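Local coordinates for penicillin-binding protein 2B (Streptococcus pneumoniae, PDB 2WAD) that probably acts as a membrane-anchored transpeptidase that cross-links the peptide stems of neighbouring glycan strands during peripheral peptidoglycan synthesis, at residues I106-Y120 against L165-S179. Numbering follows the deposited sequence.
Sequences ISSPNLTERQLADYY and LNYTEDEKKEIYLFS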
loop_
_atom_site.group_PDB
_atom_site.type_symbol
_atom_site.label_atom_id
_atom_site.label_comp_id
_atom_site.label_asym_id
_atom_site.label_seq_id
_atom_site.Cartn_x
_atom_site.Cartn_y
_atom_site.Cartn_z
ATOM N N ILE A 106 18.402 25.950 -22.877
ATOM C CA ILE A 106 18.536 24.502 -22.956
ATOM C C ILE A 106 19.982 24.180 -22.595
ATOM O O ILE A 106 20.881 24.282 -23.430
ATOM C CB ILE A 106 18.231 23.983 -24.385
ATOM C CG1 ILE A 106 16.770 24.255 -24.771
ATOM C CG2 ILE A 106 18.575 22.509 -24.539
ATOM C CD1 ILE A 106 15.748 23.869 -23.719
ATOM N N SER A 107 20.216 23.810 -21.342
ATOM C CA SER A 107 21.584 23.564 -20.900
ATOM C C SER A 107 21.909 22.073 -20.901
ATOM O O SER A 107 22.969 21.657 -21.367
ATOM C CB SER A 107 21.882 24.228 -19.547
ATOM O OG SER A 107 20.882 23.940 -18.582
ATOM N N SER A 108 20.971 21.271 -20.412
ATOM C CA SER A 108 21.157 19.826 -20.312
ATOM C C SER A 108 20.464 19.104 -21.466
ATOM O O SER A 108 19.277 18.766 -21.371
ATOM C CB SER A 108 20.605 19.308 -18.978
ATOM O OG SER A 108 21.190 19.974 -17.870
ATOM N N PRO A 109 21.202 18.856 -22.557
ATOM C CA PRO A 109 20.630 18.245 -23.751
ATOM C C PRO A 109 21.011 16.771 -23.911
ATOM O O PRO A 109 22.139 16.481 -24.324
ATOM C CB PRO A 109 21.266 19.063 -24.880
ATOM C CG PRO A 109 22.500 19.721 -24.263
ATOM C CD PRO A 109 22.572 19.329 -22.810
ATOM N N ASN A 110 20.078 15.865 -23.613
ATOM C CA ASN A 110 20.305 14.420 -23.721
ATOM C C ASN A 110 19.554 13.727 -24.859
ATOM O O ASN A 110 18.483 13.162 -24.640
ATOM C CB ASN A 110 19.918 13.720 -22.413
ATOM C CG ASN A 110 20.931 13.938 -21.300
ATOM O OD1 ASN A 110 20.554 14.225 -20.161
ATOM N ND2 ASN A 110 22.218 13.803 -21.622
ATOM N N LEU A 111 20.132 13.720 -26.055
ATOM C CA LEU A 111 19.442 13.229 -27.246
ATOM C C LEU A 111 19.551 11.728 -27.491
ATOM O O LEU A 111 20.664 11.195 -27.534
ATOM C CB LEU A 111 19.998 13.952 -28.472
ATOM C CG LEU A 111 19.974 15.473 -28.337
ATOM C CD1 LEU A 111 20.860 16.120 -29.390
ATOM C CD2 LEU A 111 18.536 15.965 -28.421
ATOM N N THR A 112 18.405 11.071 -27.690
ATOM C CA THR A 112 18.344 9.665 -28.114
ATOM C C THR A 112 18.588 9.523 -29.620
ATOM O O THR A 112 18.280 10.427 -30.394
ATOM C CB THR A 112 16.996 8.989 -27.761
ATOM O OG1 THR A 112 16.050 9.166 -28.825
ATOM C CG2 THR A 112 16.422 9.546 -26.476
ATOM N N GLU A 113 19.135 8.389 -30.047
ATOM C CA GLU A 113 19.576 8.279 -31.433
ATOM C C GLU A 113 18.425 8.333 -32.432
ATOM O O GLU A 113 18.619 8.743 -33.575
ATOM C CB GLU A 113 20.458 7.049 -31.660
ATOM C CG GLU A 113 21.727 7.025 -30.814
ATOM C CD GLU A 113 21.529 6.260 -29.508
ATOM O OE1 GLU A 113 20.363 5.970 -29.147
ATOM O OE2 GLU A 113 22.544 5.945 -28.846
ATOM N N ARG A 114 17.234 7.921 -31.999
ATOM C CA ARG A 114 16.035 8.067 -32.820
ATOM C C ARG A 114 15.693 9.554 -32.990
ATOM O O ARG A 114 15.340 10.000 -34.086
ATOM C CB ARG A 114 14.873 7.259 -32.241
ATOM C CG ARG A 114 13.487 7.577 -32.799
ATOM C CD ARG A 114 13.302 7.182 -34.268
ATOM N NE ARG A 114 11.994 7.617 -34.767
ATOM C CZ ARG A 114 11.092 6.844 -35.368
ATOM N NH1 ARG A 114 11.340 5.559 -35.600
ATOM N NH2 ARG A 114 9.934 7.366 -35.760
ATOM N N GLN A 115 15.830 10.330 -31.919
ATOM C CA GLN A 115 15.715 11.787 -32.028
ATOM C C GLN A 115 16.747 12.376 -32.987
ATOM O O GLN A 115 16.430 13.270 -33.778
ATOM C CB GLN A 115 15.790 12.450 -30.650
ATOM C CG GLN A 115 14.599 12.094 -29.776
ATOM C CD GLN A 115 14.771 12.509 -28.326
ATOM O OE1 GLN A 115 15.861 12.879 -27.891
ATOM N NE2 GLN A 115 13.684 12.441 -27.568
ATOM N N LEU A 116 17.971 11.858 -32.945
ATOM C CA LEU A 116 19.013 12.328 -33.857
ATOM C C LEU A 116 18.753 11.943 -35.321
ATOM O O LEU A 116 19.133 12.662 -36.239
ATOM C CB LEU A 116 20.390 11.850 -33.395
ATOM C CG LEU A 116 21.006 12.563 -32.186
ATOM C CD1 LEU A 116 21.997 11.650 -31.463
ATOM C CD2 LEU A 116 21.688 13.845 -32.653
ATOM N N ALA A 117 18.094 10.812 -35.540
ATOM C CA ALA A 117 17.803 10.349 -36.893
ATOM C C ALA A 117 16.600 11.098 -37.466
ATOM O O ALA A 117 16.555 11.407 -38.659
ATOM C CB ALA A 117 17.556 8.854 -36.899
ATOM N N ASP A 118 15.641 11.384 -36.591
ATOM C CA ASP A 118 14.487 12.211 -36.910
ATOM C C ASP A 118 14.885 13.599 -37.392
ATOM O O ASP A 118 14.507 14.008 -38.493
ATOM C CB ASP A 118 13.564 12.314 -35.701
ATOM C CG ASP A 118 12.637 11.122 -35.579
ATOM O OD1 ASP A 118 12.586 10.296 -36.511
ATOM O OD2 ASP A 118 11.941 11.028 -34.552
ATOM N N TYR A 119 15.660 14.312 -36.575
ATOM C CA TYR A 119 16.163 15.635 -36.948
ATOM C C TYR A 119 16.927 15.588 -38.262
ATOM O O TYR A 119 16.783 16.458 -39.122
ATOM C CB TYR A 119 17.075 16.182 -35.846
ATOM C CG TYR A 119 17.664 17.533 -36.174
ATOM C CD1 TYR A 119 16.957 18.699 -35.916
ATOM C CD2 TYR A 119 18.925 17.647 -36.741
ATOM C CE1 TYR A 119 17.487 19.941 -36.214
ATOM C CE2 TYR A 119 19.469 18.883 -37.026
ATOM C CZ TYR A 119 18.741 20.024 -36.766
ATOM O OH TYR A 119 19.258 21.264 -37.052
ATOM N N TYR A 120 17.749 14.559 -38.421
ATOM C CA TYR A 120 18.599 14.438 -39.604
ATOM C C TYR A 120 17.771 14.247 -40.875
ATOM O O TYR A 120 18.083 14.811 -41.929
ATOM C CB TYR A 120 19.592 13.286 -39.410
ATOM C CG TYR A 120 20.433 12.991 -40.628
ATOM C CD1 TYR A 120 21.417 13.876 -41.047
ATOM C CD2 TYR A 120 20.240 11.825 -41.365
ATOM C CE1 TYR A 120 22.181 13.619 -42.169
ATOM C CE2 TYR A 120 21.001 11.559 -42.497
ATOM C CZ TYR A 120 21.967 12.455 -42.885
ATOM O OH TYR A 120 22.719 12.189 -44.001
ATOM N N LEU A 165 26.796 11.345 -35.969
ATOM C CA LEU A 165 26.870 12.556 -36.785
ATOM C C LEU A 165 27.565 13.632 -35.951
ATOM O O LEU A 165 27.778 13.448 -34.754
ATOM C CB LEU A 165 25.452 13.019 -37.156
ATOM C CG LEU A 165 24.383 11.989 -37.562
ATOM C CD1 LEU A 165 23.049 12.194 -36.862
ATOM C CD2 LEU A 165 24.167 11.942 -39.062
ATOM N N ASN A 166 27.906 14.762 -36.560
ATOM C CA ASN A 166 28.621 15.802 -35.824
ATOM C C ASN A 166 27.863 17.119 -35.616
ATOM O O ASN A 166 27.690 17.901 -36.550
ATOM C CB ASN A 166 29.984 16.052 -36.463
ATOM C CG ASN A 166 30.766 17.118 -35.739
ATOM O OD1 ASN A 166 30.847 17.117 -34.510
ATOM N ND2 ASN A 166 31.332 18.048 -36.497
ATOM N N TYR A 167 27.422 17.364 -34.385
ATOM C CA TYR A 167 26.551 18.501 -34.078
ATOM C C TYR A 167 27.163 19.428 -33.024
ATOM O O TYR A 167 27.409 19.004 -31.896
ATOM C CB TYR A 167 25.162 18.010 -33.623
ATOM C CG TYR A 167 24.297 17.499 -34.758
ATOM C CD1 TYR A 167 24.055 18.285 -35.879
ATOM C CD2 TYR A 167 23.726 16.233 -34.715
ATOM C CE1 TYR A 167 23.276 17.825 -36.923
ATOM C CE2 TYR A 167 22.944 15.759 -35.765
ATOM C CZ TYR A 167 22.729 16.560 -36.865
ATOM O OH TYR A 167 21.950 16.115 -37.906
ATOM N N THR A 168 27.403 20.687 -33.387
ATOM C CA THR A 168 27.909 21.651 -32.412
ATOM C C THR A 168 26.932 21.650 -31.257
ATOM O O THR A 168 25.829 21.116 -31.388
ATOM C CB THR A 168 27.992 23.092 -32.948
ATOM O OG1 THR A 168 26.674 23.598 -33.196
ATOM C CG2 THR A 168 28.844 23.173 -34.206
ATOM N N GLU A 169 27.345 22.243 -30.140
ATOM C CA GLU A 169 26.577 22.184 -28.903
ATOM C C GLU A 169 25.300 23.022 -28.974
ATOM O O GLU A 169 24.284 22.677 -28.363
ATOM C CB GLU A 169 27.441 22.611 -27.709
ATOM C CG GLU A 169 28.638 21.703 -27.413
ATOM C CD GLU A 169 28.236 20.264 -27.118
ATOM O OE1 GLU A 169 27.430 20.041 -26.187
ATOM O OE2 GLU A 169 28.731 19.354 -27.823
ATOM N N ASP A 170 25.362 24.118 -29.725
ATOM C CA ASP A 170 24.187 24.947 -30.006
ATOM C C ASP A 170 23.174 24.208 -30.887
ATOM O O ASP A 170 21.971 24.236 -30.632
ATOM C CB ASP A 170 24.598 26.256 -30.690
ATOM C CG ASP A 170 25.182 27.273 -29.724
ATOM O OD1 ASP A 170 25.336 26.961 -28.517
ATOM O OD2 ASP A 170 25.485 28.395 -30.193
ATOM N N GLU A 171 23.678 23.564 -31.935
ATOM C CA GLU A 171 22.883 22.661 -32.760
ATOM C C GLU A 171 22.120 21.667 -31.889
ATOM O O GLU A 171 20.917 21.480 -32.064
ATOM C CB GLU A 171 23.798 21.900 -33.714
ATOM C CG GLU A 171 23.261 21.784 -35.120
ATOM C CD GLU A 171 24.365 21.692 -36.156
ATOM O OE1 GLU A 171 25.493 22.176 -35.905
ATOM O OE2 GLU A 171 24.088 21.135 -37.238
ATOM N N LYS A 172 22.812 21.045 -30.937
ATOM C CA LYS A 172 22.173 20.064 -30.072
ATOM C C LYS A 172 20.937 20.611 -29.362
ATOM O O LYS A 172 20.029 19.860 -28.996
ATOM C CB LYS A 172 23.160 19.479 -29.062
ATOM C CG LYS A 172 24.112 18.456 -29.665
ATOM C CD LYS A 172 24.800 17.645 -28.582
ATOM C CE LYS A 172 25.797 16.668 -29.184
ATOM N NZ LYS A 172 26.785 16.234 -28.159
ATOM N N LYS A 173 20.910 21.926 -29.181
ATOM C CA LYS A 173 19.845 22.575 -28.428
ATOM C C LYS A 173 18.615 22.755 -29.298
ATOM O O LYS A 173 17.490 22.595 -28.824
ATOM C CB LYS A 173 20.299 23.938 -27.914
ATOM C CG LYS A 173 21.443 23.888 -26.909
ATOM C CD LYS A 173 21.809 25.303 -26.480
ATOM C CE LYS A 173 22.661 25.296 -25.227
ATOM N NZ LYS A 173 22.913 26.694 -24.797
ATOM N N GLU A 174 18.821 23.072 -30.573
ATOM C CA GLU A 174 17.676 23.130 -31.457
ATOM C C GLU A 174 17.157 21.719 -31.718
ATOM O O GLU A 174 15.943 21.492 -31.754
ATOM C CB GLU A 174 17.938 23.956 -32.718
ATOM C CG GLU A 174 18.737 23.281 -33.802
ATOM C CD GLU A 174 18.966 24.200 -34.990
ATOM O OE1 GLU A 174 18.913 25.443 -34.834
ATOM O OE2 GLU A 174 19.203 23.666 -36.090
ATOM N N ILE A 175 18.071 20.757 -31.820
ATOM C CA ILE A 175 17.645 19.369 -31.984
ATOM C C ILE A 175 16.781 18.926 -30.820
ATOM O O ILE A 175 15.762 18.253 -30.995
ATOM C CB ILE A 175 18.816 18.395 -32.159
ATOM C CG1 ILE A 175 19.640 18.787 -33.384
ATOM C CG2 ILE A 175 18.277 16.977 -32.323
ATOM C CD1 ILE A 175 20.761 17.812 -33.681
ATOM N N TYR A 176 17.178 19.329 -29.621
ATOM C CA TYR A 176 16.365 19.067 -28.437
ATOM C C TYR A 176 14.954 19.652 -28.515
ATOM O O TYR A 176 13.975 18.974 -28.223
ATOM C CB TYR A 176 17.085 19.566 -27.182
ATOM C CG TYR A 176 16.297 19.330 -25.912
ATOM C CD1 TYR A 176 16.126 18.047 -25.405
ATOM C CD2 TYR A 176 15.713 20.391 -25.235
ATOM C CE1 TYR A 176 15.405 17.832 -24.234
ATOM C CE2 TYR A 176 14.988 20.197 -24.085
ATOM C CZ TYR A 176 14.841 18.919 -23.585
ATOM O OH TYR A 176 14.115 18.751 -22.435
ATOM N N LEU A 177 14.861 20.923 -28.885
ATOM C CA LEU A 177 13.589 21.623 -29.043
ATOM C C LEU A 177 12.675 21.000 -30.099
ATOM O O LEU A 177 11.511 20.711 -29.804
ATOM C CB LEU A 177 13.817 23.115 -29.320
ATOM C CG LEU A 177 14.204 23.909 -28.060
ATOM C CD1 LEU A 177 14.660 25.323 -28.386
ATOM C CD2 LEU A 177 13.148 23.921 -26.943
ATOM N N PHE A 178 13.197 20.801 -31.309
ATOM C CA PHE A 178 12.531 20.000 -32.341
ATOM C C PHE A 178 11.894 18.705 -31.802
ATOM O O PHE A 178 10.693 18.475 -31.987
ATOM C CB PHE A 178 13.543 19.679 -33.431
ATOM C CG PHE A 178 12.997 18.841 -34.546
ATOM C CD1 PHE A 178 12.577 19.435 -35.719
ATOM C CD2 PHE A 178 12.935 17.461 -34.438
ATOM C CE1 PHE A 178 12.082 18.677 -36.762
ATOM C CE2 PHE A 178 12.449 16.692 -35.484
ATOM C CZ PHE A 178 12.014 17.308 -36.649
ATOM N N SER A 179 12.683 17.879 -31.109
ATOM C CA SER A 179 12.181 16.605 -30.585
ATOM C C SER A 179 10.907 16.831 -29.763
ATOM O O SER A 179 9.907 16.124 -29.909
ATOM C CB SER A 179 13.253 15.863 -29.769
ATOM O OG SER A 179 14.537 15.988 -30.367
HETATM O O HOH W 1 14.035 14.738 -33.082
#
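Leu165 sets its CD2 methyl over one face of the Tyr120 ring, offset toward the rim, a CH-pi contact 4.1 Å from CD2 to the ring centroid. Tyr167 offers a face to the edge of Tyr119 in an offset edge-to-face pair, the planes 85° apart, while Leu116 CD2 lies 3.8 Å from Tyr167 CD2. Thr168, at the N-cap, forms a capping box with Glu171 at the head of helix 169-182. Leu111 reaches in with both methyls: CD1 sits 4.0 Å from Lys172 CG and also touches Ile175 CG2, and CD2 meets the backbone of Tyr176. The Glu174 carboxylate accepts from the phenol, Tyr119 OH to Glu174 OE2 being 2.6 Å, on the anti lone pair of OE2. Ile175 packs against two rings: CG1 stands over the middle of Tyr119, 3.4 Å from the centroid, and CD1 lies over a face of Tyr167. With CG anti to the backbone N (chi1 179°), Tyr119 extends across this isoleucine, its other edge directed at the face of Phe178, completing an aromatic cluster with Tyr167 between the nearly perpendicular helices (95°). Ile106 CG2 packs 3.6 Å from Tyr176 CD2, and Ile106 CD1 reaches Leu177 CD2. Ser179 OG donates to Ile175 O and accepts from a water that also donates to Gln115 O. Within the dimerisation-domain family region, helix 90-100 touches Tyr119, Glu174, Leu177 and Phe178, and helix 150-159 meets Arg114 and Asp118.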